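Local coordinates for long form salivary protein D7L1 (Anopheles stephensi, PDB 3NHI) that binds and sequesters cysteinyl leukotrienes and thromboxane A2 analogues in mosquito saliva, blunting the host response during blood feeding, at residues K97-A102 against N114-V119; D72-Q77 against T93-A98; N37-E42 against N125-L130. One frame throughout, in Å; residues are numbered along the deposited sequence.

Interaction 1: K97-A102 against N114-V119. With EAH ((5S,7E,9E,11Z,14Z)-5-hydroxyicosa-7,9,11,14-tetraenoic acid), chain B.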
# COMPACT_ATOMS: atom_id res chain seq x y z
N LYS A 97 -16.65 2.26 21.33
CA LYS A 97 -18.01 1.91 21.70
C LYS A 97 -19.00 2.13 20.56
O LYS A 97 -19.85 1.28 20.32
CB LYS A 97 -18.43 2.64 22.98
CG LYS A 97 -17.77 2.01 24.22
CD LYS A 97 -17.77 2.91 25.45
CE LYS A 97 -19.15 3.07 26.05
NZ LYS A 97 -19.02 3.81 27.34
N ALA A 98 -18.85 3.23 19.82
CA ALA A 98 -19.69 3.47 18.65
C ALA A 98 -19.52 2.37 17.60
O ALA A 98 -20.50 1.93 16.98
CB ALA A 98 -19.40 4.85 18.05
N LEU A 99 -18.29 1.90 17.42
CA LEU A 99 -18.04 0.76 16.52
C LEU A 99 -18.66 -0.55 17.01
O LEU A 99 -19.15 -1.36 16.21
CB LEU A 99 -16.55 0.57 16.28
CG LEU A 99 -15.99 1.53 15.24
CD1 LEU A 99 -14.49 1.54 15.31
CD2 LEU A 99 -16.44 1.11 13.83
N ALA A 100 -18.64 -0.75 18.32
CA ALA A 100 -19.26 -1.94 18.91
C ALA A 100 -20.78 -1.96 18.69
O ALA A 100 -21.38 -3.04 18.66
CB ALA A 100 -18.92 -2.06 20.39
N ALA A 101 -21.39 -0.79 18.53
CA ALA A 101 -22.83 -0.71 18.28
C ALA A 101 -23.18 -0.95 16.82
O ALA A 101 -24.34 -1.24 16.50
CB ALA A 101 -23.36 0.64 18.70
N ALA A 102 -22.20 -0.82 15.94
CA ALA A 102 -22.45 -0.84 14.50
C ALA A 102 -22.79 -2.24 14.00
O ALA A 102 -22.18 -3.22 14.42
CB ALA A 102 -21.25 -0.27 13.75
N ASN A 114 -23.56 2.44 5.48
CA ASN A 114 -24.67 2.89 6.31
C ASN A 114 -24.34 2.75 7.80
O ASN A 114 -24.68 3.63 8.59
CB ASN A 114 -25.96 2.14 5.98
CG ASN A 114 -26.56 2.56 4.64
OD1 ASN A 114 -26.27 3.64 4.12
ND2 ASN A 114 -27.43 1.72 4.10
N ALA A 115 -23.70 1.65 8.17
CA ALA A 115 -23.34 1.43 9.57
C ALA A 115 -22.25 2.39 10.04
O ALA A 115 -22.32 2.92 11.15
CB ALA A 115 -22.90 -0.02 9.78
N TYR A 116 -21.25 2.61 9.19
CA TYR A 116 -20.10 3.41 9.59
C TYR A 116 -20.35 4.92 9.51
O TYR A 116 -19.73 5.68 10.25
CB TYR A 116 -18.82 3.00 8.84
CG TYR A 116 -17.59 3.64 9.45
CD1 TYR A 116 -17.10 3.21 10.68
CD2 TYR A 116 -16.96 4.71 8.81
CE1 TYR A 116 -15.99 3.82 11.26
CE2 TYR A 116 -15.85 5.33 9.37
CZ TYR A 116 -15.38 4.88 10.59
OH TYR A 116 -14.28 5.50 11.16
N LEU A 117 -21.27 5.35 8.64
CA LEU A 117 -21.46 6.77 8.40
C LEU A 117 -21.63 7.65 9.64
O LEU A 117 -20.91 8.64 9.76
CB LEU A 117 -22.59 7.01 7.38
CG LEU A 117 -22.75 8.46 6.89
CD1 LEU A 117 -21.50 8.99 6.18
CD2 LEU A 117 -23.98 8.62 6.01
N PRO A 118 -22.54 7.30 10.57
CA PRO A 118 -22.63 8.17 11.76
C PRO A 118 -21.40 8.11 12.66
O PRO A 118 -21.06 9.10 13.32
CB PRO A 118 -23.87 7.65 12.50
CG PRO A 118 -24.06 6.26 11.99
CD PRO A 118 -23.58 6.25 10.58
N VAL A 119 -20.72 6.97 12.68
CA VAL A 119 -19.48 6.84 13.44
C VAL A 119 -18.42 7.77 12.85
O VAL A 119 -17.75 8.52 13.58
CB VAL A 119 -18.96 5.38 13.45
CG1 VAL A 119 -17.69 5.26 14.30
CG2 VAL A 119 -20.05 4.44 13.97
O1 EAH B . 0.80 11.94 4.15
C1 EAH B . -0.42 11.94 3.84
O2 EAH B . -0.83 12.27 2.71
C2 EAH B . -1.42 11.51 4.90
C3 EAH B . -2.85 11.89 4.49
C4 EAH B . -3.55 10.75 3.77
C5 EAH B . -4.94 11.17 3.34
O3 EAH B . -5.72 11.26 4.43
C6 EAH B . -5.53 10.16 2.37
C7 EAH B . -6.98 10.47 2.05
C8 EAH B . -7.89 9.45 2.71
C9 EAH B . -9.28 9.88 2.58
C10 EAH B . -10.09 9.10 3.30
C11 EAH B . -11.46 9.58 3.15
C12 EAH B . -12.50 9.07 3.81
C13 EAH B . -12.39 7.92 4.78
C14 EAH B . -12.69 6.64 4.03
C15 EAH B . -13.44 5.64 4.50
C16 EAH B . -14.08 5.66 5.87
C17 EAH B . -13.23 4.82 6.81
C18 EAH B . -12.25 5.70 7.58
C19 EAH B . -11.73 4.96 8.81
C20 EAH B . -10.69 5.79 9.53
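Ala98, in the last turn of helix 89-101, and Ala102, just beyond it, face Val119 and Ala115 of the next helix, an antiparallel helix pair in the all-helical odorant-binding-protein fold. The segment axes approach to 9.7 Å at 158°, and no hydrogen bond joins them, so the seam rests on apolar packing.

Two contacts use small side chains. Ala102 CB meets Ala115 CB at 4.3 Å, where the first helix has given way to loop. One helical turn back, Ala98 CB faces both methyls of Val119, 4.1 Å from Val119 CG1 and barely farther from CG2. CG1 is anti to the backbone N of Val119 (chi1 -178°), and CG2, beside that N, also nears the carbonyl Ala98 O.

A bulkier contact lies toward the interior. Leu99 lays its CG near Val119 CG1 and sends CD2 to the edge of the Tyr116 ring, in the ring plane. Phe69, on strand 68-69, touches Leu99, Ala102 and Ala115.

Tyr116 extends this packing to the ligand pocket. Its hydroxyl is hydrogen-bonded to Tyr95 OH, outside the two segments. Tyr116 OH also lies 3.5 Å from EAH C19, while Tyr116 CE2 touches EAH C17 near the tail of the bound lipid. On the opposite side of the ring from CE2, Tyr116 CD1 and CE1 both lie 3.8 Å from Leu99 CD2.

Interaction 2: D72-Q77 against T93-A98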
# COMPACT_ATOMS: atom_id res chain seq x y z
N ASP A 72 -12.24 -3.52 19.32
CA ASP A 72 -11.11 -3.53 20.24
C ASP A 72 -9.78 -3.18 19.59
O ASP A 72 -8.80 -2.91 20.28
CB ASP A 72 -11.02 -4.86 20.99
CG ASP A 72 -12.12 -5.05 22.04
OD1 ASP A 72 -13.01 -4.18 22.22
OD2 ASP A 72 -12.10 -6.10 22.69
N ARG A 73 -9.76 -3.16 18.26
CA ARG A 73 -8.55 -2.76 17.54
C ARG A 73 -8.31 -1.27 17.62
O ARG A 73 -7.17 -0.83 17.49
CB ARG A 73 -8.59 -3.22 16.08
CG ARG A 73 -8.52 -4.74 15.94
CD ARG A 73 -8.59 -5.17 14.49
NE ARG A 73 -8.55 -6.63 14.37
CZ ARG A 73 -8.68 -7.28 13.22
NH1 ARG A 73 -8.90 -6.63 12.09
NH2 ARG A 73 -8.60 -8.60 13.19
N ILE A 74 -9.36 -0.49 17.86
CA ILE A 74 -9.23 0.97 17.91
C ILE A 74 -8.32 1.41 19.06
O ILE A 74 -7.39 2.20 18.85
CB ILE A 74 -10.62 1.68 17.86
CG1 ILE A 74 -11.08 1.83 16.41
CG2 ILE A 74 -10.58 3.06 18.54
CD1 ILE A 74 -11.17 0.53 15.63
N PRO A 75 -8.54 0.89 20.28
CA PRO A 75 -7.60 1.25 21.34
C PRO A 75 -6.17 0.75 21.09
O PRO A 75 -5.22 1.39 21.52
CB PRO A 75 -8.21 0.59 22.59
CG PRO A 75 -9.68 0.58 22.29
CD PRO A 75 -9.75 0.23 20.82
N VAL A 76 -6.00 -0.38 20.38
CA VAL A 76 -4.67 -0.87 20.05
C VAL A 76 -3.97 0.11 19.10
O VAL A 76 -2.80 0.46 19.30
CB VAL A 76 -4.71 -2.30 19.46
CG1 VAL A 76 -3.34 -2.75 18.99
CG2 VAL A 76 -5.28 -3.29 20.48
N GLN A 77 -4.69 0.55 18.07
CA GLN A 77 -4.17 1.53 17.13
C GLN A 77 -3.78 2.81 17.86
O GLN A 77 -2.70 3.36 17.63
CB GLN A 77 -5.22 1.84 16.06
CG GLN A 77 -4.74 2.84 14.99
CD GLN A 77 -3.64 2.29 14.08
OE1 GLN A 77 -3.48 1.08 13.93
NE2 GLN A 77 -2.90 3.18 13.45
N THR A 93 -12.16 5.60 23.59
CA THR A 93 -13.16 4.70 24.16
C THR A 93 -14.54 4.91 23.52
O THR A 93 -15.25 3.95 23.21
CB THR A 93 -13.21 4.88 25.68
OG1 THR A 93 -12.04 4.28 26.23
CG2 THR A 93 -14.46 4.26 26.30
N GLU A 94 -14.92 6.18 23.34
CA GLU A 94 -16.20 6.50 22.73
C GLU A 94 -16.26 6.00 21.28
O GLU A 94 -17.29 5.49 20.84
CB GLU A 94 -16.50 8.01 22.82
CG GLU A 94 -16.80 8.50 24.26
CD GLU A 94 -16.61 10.01 24.47
OE1 GLU A 94 -16.04 10.71 23.60
OE2 GLU A 94 -17.01 10.49 25.55
N TYR A 95 -15.15 6.13 20.55
CA TYR A 95 -15.06 5.63 19.17
C TYR A 95 -15.19 4.10 19.13
O TYR A 95 -15.98 3.56 18.36
CB TYR A 95 -13.73 6.10 18.58
CG TYR A 95 -13.44 5.82 17.13
CD1 TYR A 95 -14.44 5.59 16.18
CD2 TYR A 95 -12.11 5.83 16.68
CE1 TYR A 95 -14.11 5.36 14.84
CE2 TYR A 95 -11.78 5.60 15.36
CZ TYR A 95 -12.78 5.35 14.45
OH TYR A 95 -12.42 5.14 13.14
N GLN A 96 -14.43 3.43 19.99
CA GLN A 96 -14.53 1.99 20.16
C GLN A 96 -15.98 1.56 20.42
O GLN A 96 -16.49 0.62 19.80
CB GLN A 96 -13.63 1.56 21.33
CG GLN A 96 -13.79 0.09 21.75
CD GLN A 96 -13.12 -0.22 23.08
OE1 GLN A 96 -12.88 0.68 23.89
NE2 GLN A 96 -12.83 -1.50 23.31
N LYS A 97 -16.65 2.26 21.33
CA LYS A 97 -18.01 1.91 21.70
C LYS A 97 -19.00 2.13 20.56
O LYS A 97 -19.85 1.28 20.32
CB LYS A 97 -18.43 2.64 22.98
CG LYS A 97 -17.77 2.01 24.22
CD LYS A 97 -17.77 2.91 25.45
CE LYS A 97 -19.15 3.07 26.05
NZ LYS A 97 -19.02 3.81 27.34
N ALA A 98 -18.85 3.23 19.82
CA ALA A 98 -19.69 3.47 18.65
C ALA A 98 -19.52 2.37 17.60
O ALA A 98 -20.50 1.93 16.98
CB ALA A 98 -19.40 4.85 18.05
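Ile74 and Gln96 bring their backbones closest, CA to CA at 5.8 Å, where two helical segments run antiparallel at 152° with axes 9.1 Å apart. Ile74 and Pro75 both point across the interface, but they meet different partners. Ile74 packs inward at about a right angle to Tyr95: Ile74 CG2 reaches the ring carbon Tyr95 CD2 at 3.7 Å, while CG1 lies over one face, offset toward the rim. Tyr95 also packs on Val119 and Phe123 of helix 109-130.

Nearer the surface, Gln96 crosses Pro75 at about a right angle. Its CG stands anti to the backbone N (chi1 172°), and the extended chain beyond CG brings the amide to Pro75 CG, which touches Gln96 OE1 at 3.6 Å and lies equally near Gln96 CD. The other amide branch makes the polar bond of the interface. Gln96 NE2 donates to Asp72 OD1 at 2.9 Å, bent to 144°; the oxygen lies in the amide plane, yet the nitrogen approaches from above the carboxylate plane. Ile74-Tyr95 packing, with the Asp72-Gln96 bond on the outer side, closes the antiparallel helical hairpin of helices 73-85 and 89-101 in the all-helical odorant-binding-protein fold.

Interaction 3: N37-E42 against N125-L130. With EAH ((5S,7E,9E,11Z,14Z)-5-hydroxyicosa-7,9,11,14-tetraenoic acid), chain B.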
# COMPACT_ATOMS: atom_id res chain seq x y z
N ASN A 37 -10.78 13.50 -0.37
CA ASN A 37 -9.59 14.17 0.17
C ASN A 37 -9.93 14.96 1.43
O ASN A 37 -9.10 15.08 2.34
CB ASN A 37 -8.97 15.12 -0.86
CG ASN A 37 -8.11 14.41 -1.90
OD1 ASN A 37 -7.90 13.20 -1.85
ND2 ASN A 37 -7.59 15.18 -2.85
N ALA A 38 -11.15 15.48 1.48
CA ALA A 38 -11.63 16.24 2.63
C ALA A 38 -12.25 15.32 3.69
O ALA A 38 -12.84 15.80 4.66
CB ALA A 38 -12.63 17.29 2.18
N TRP A 39 -12.11 14.01 3.50
CA TRP A 39 -12.66 13.01 4.43
C TRP A 39 -14.18 13.13 4.58
O TRP A 39 -14.74 12.96 5.67
CB TRP A 39 -11.91 13.01 5.78
CG TRP A 39 -10.58 12.31 5.70
CD1 TRP A 39 -9.48 12.69 4.98
CD2 TRP A 39 -10.22 11.09 6.36
NE1 TRP A 39 -8.46 11.79 5.15
CE2 TRP A 39 -8.88 10.80 6.00
CE3 TRP A 39 -10.89 10.22 7.23
CZ2 TRP A 39 -8.20 9.66 6.48
CZ3 TRP A 39 -10.22 9.09 7.71
CH2 TRP A 39 -8.89 8.83 7.33
N ARG A 40 -14.83 13.43 3.47
CA ARG A 40 -16.28 13.44 3.41
C ARG A 40 -16.73 12.18 2.69
O ARG A 40 -16.30 11.91 1.57
CB ARG A 40 -16.78 14.69 2.68
CG ARG A 40 -16.53 15.97 3.47
CD ARG A 40 -16.85 17.21 2.66
NE ARG A 40 -18.29 17.34 2.43
CZ ARG A 40 -18.86 18.32 1.74
NH1 ARG A 40 -18.12 19.28 1.19
NH2 ARG A 40 -20.18 18.34 1.59
N LEU A 41 -17.58 11.40 3.35
CA LEU A 41 -18.10 10.16 2.76
C LEU A 41 -19.31 10.46 1.88
O LEU A 41 -20.44 10.06 2.16
CB LEU A 41 -18.40 9.11 3.83
CG LEU A 41 -17.19 8.45 4.50
CD1 LEU A 41 -17.65 7.47 5.57
CD2 LEU A 41 -16.32 7.75 3.47
N GLU A 42 -19.02 11.19 0.80
CA GLU A 42 -20.01 11.71 -0.13
C GLU A 42 -19.42 11.61 -1.54
O GLU A 42 -18.20 11.57 -1.69
CB GLU A 42 -20.32 13.18 0.19
CG GLU A 42 -20.88 13.45 1.57
CD GLU A 42 -20.82 14.93 1.93
OE1 GLU A 42 -21.19 15.78 1.09
OE2 GLU A 42 -20.40 15.24 3.06
N ASN A 125 -12.32 13.42 12.95
CA ASN A 125 -11.03 14.00 13.32
C ASN A 125 -10.16 13.05 14.13
O ASN A 125 -8.97 12.89 13.84
CB ASN A 125 -11.22 15.34 14.02
CG ASN A 125 -11.79 16.39 13.10
OD1 ASN A 125 -11.47 16.41 11.90
ND2 ASN A 125 -12.64 17.25 13.63
N LEU A 126 -10.76 12.39 15.12
CA LEU A 126 -10.05 11.38 15.89
C LEU A 126 -9.53 10.26 14.99
O LEU A 126 -8.37 9.84 15.11
CB LEU A 126 -10.92 10.81 17.00
CG LEU A 126 -10.33 9.61 17.77
CD1 LEU A 126 -9.11 10.02 18.56
CD2 LEU A 126 -11.38 8.99 18.68
N SER A 127 -10.37 9.79 14.06
CA SER A 127 -9.95 8.70 13.19
C SER A 127 -8.75 9.09 12.34
O SER A 127 -7.87 8.27 12.08
CB SER A 127 -11.12 8.22 12.32
OG SER A 127 -11.39 9.09 11.22
N ARG A 128 -8.70 10.35 11.91
CA ARG A 128 -7.58 10.85 11.14
C ARG A 128 -6.31 10.96 11.97
O ARG A 128 -5.20 10.80 11.43
CB ARG A 128 -7.90 12.19 10.49
CG ARG A 128 -9.03 12.09 9.49
CD ARG A 128 -9.35 13.43 8.85
NE ARG A 128 -8.30 13.84 7.94
CZ ARG A 128 -8.33 14.92 7.16
NH1 ARG A 128 -9.38 15.73 7.18
NH2 ARG A 128 -7.31 15.18 6.36
N GLN A 129 -6.44 11.20 13.27
CA GLN A 129 -5.29 11.14 14.17
C GLN A 129 -4.82 9.70 14.35
O GLN A 129 -3.64 9.41 14.18
CB GLN A 129 -5.61 11.78 15.52
CG GLN A 129 -5.78 13.30 15.46
CD GLN A 129 -4.54 14.00 14.92
OE1 GLN A 129 -3.45 13.83 15.45
NE2 GLN A 129 -4.71 14.80 13.87
N LEU A 130 -5.75 8.80 14.65
CA LEU A 130 -5.38 7.41 14.95
C LEU A 130 -4.78 6.69 13.76
O LEU A 130 -3.82 5.93 13.90
CB LEU A 130 -6.57 6.60 15.48
CG LEU A 130 -7.20 7.13 16.76
CD1 LEU A 130 -8.22 6.12 17.26
CD2 LEU A 130 -6.15 7.42 17.83
O1 EAH B . 0.80 11.94 4.15
C1 EAH B . -0.42 11.94 3.84
O2 EAH B . -0.83 12.27 2.71
C2 EAH B . -1.42 11.51 4.90
C3 EAH B . -2.85 11.89 4.49
C4 EAH B . -3.55 10.75 3.77
C5 EAH B . -4.94 11.17 3.34
O3 EAH B . -5.72 11.26 4.43
C6 EAH B . -5.53 10.16 2.37
C7 EAH B . -6.98 10.47 2.05
C8 EAH B . -7.89 9.45 2.71
C9 EAH B . -9.28 9.88 2.58
C10 EAH B . -10.09 9.10 3.30
C11 EAH B . -11.46 9.58 3.15
C12 EAH B . -12.50 9.07 3.81
C13 EAH B . -12.39 7.92 4.78
C14 EAH B . -12.69 6.64 4.03
C15 EAH B . -13.44 5.64 4.50
C16 EAH B . -14.08 5.66 5.87
C17 EAH B . -13.23 4.82 6.81
C18 EAH B . -12.25 5.70 7.58
C19 EAH B . -11.73 4.96 8.81
C20 EAH B . -10.69 5.79 9.53
O HOH W 1 -8.02 16.94 3.99
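A water bridges Asn37 and Arg128, donating to Asn37 O at 2.7 Å and accepting from Arg128 NH2 at 3.0 Å; the two protein atoms do not bond directly. Arg128 NE is hydrogen-bonded to Gly133 O, so the guanidinium is fixed at more than one point. It lies flat on the indole of Trp39, the planes only 7° apart. In the resulting cation-pi contact, Arg128 CZ lies 3.7 Å from the centroid of the Trp39 five-membered ring. Arg128 CG adds a CH-pi contact over the six-membered ring. The bend at chi3 (71°) turns NE back over the indole, near Trp39 CD1.

In this odorant-binding-protein fold, Trp39 is the C-prime residue of the Schellman motif that ends helix 28-37. Trp39 takes the positive phi of that position, and its indole lies in the ligand pocket, where it is an experimentally established leukotriene C4-binding residue. There the opposite indole face bears the polyene of the bound lipid, with EAH C10 3.4 Å above the Trp39 ring plane. At the indole edge, Trp39 NE1 donates in plane to the ligand hydroxyl, EAH O3, at 2.9 Å and 154°. Toward the lipid tail, Leu41 CD2 touches EAH C15 at 3.7 Å, and Ser127 CB meets EAH C20.

From the N terminus, residues 37-42 come first and wait longest for their partner: interaction 3 closes a loop of 82 residues when helix 109-130 returns at 125-130. Both other contacts fall within that loop. Interaction 2 joins 72-77 to 93-98 across a helical hairpin; interaction 1 starts on the shared Lys97 and Ala98 and closes the short link to 114-119. They follow in series, with helix 89-101 common to both. At their junction Leu99 CD1 packs on Ile74 CD1, and Tyr95 also touches Ser127 and Leu126 of interaction 3. Interactions 1 and 3 share helix 109-130 and meet the same lipid, with Leu117 packing on Leu41. A hydrogen bond from Gln77 NE2 to Leu130 O ties in helix 73-85.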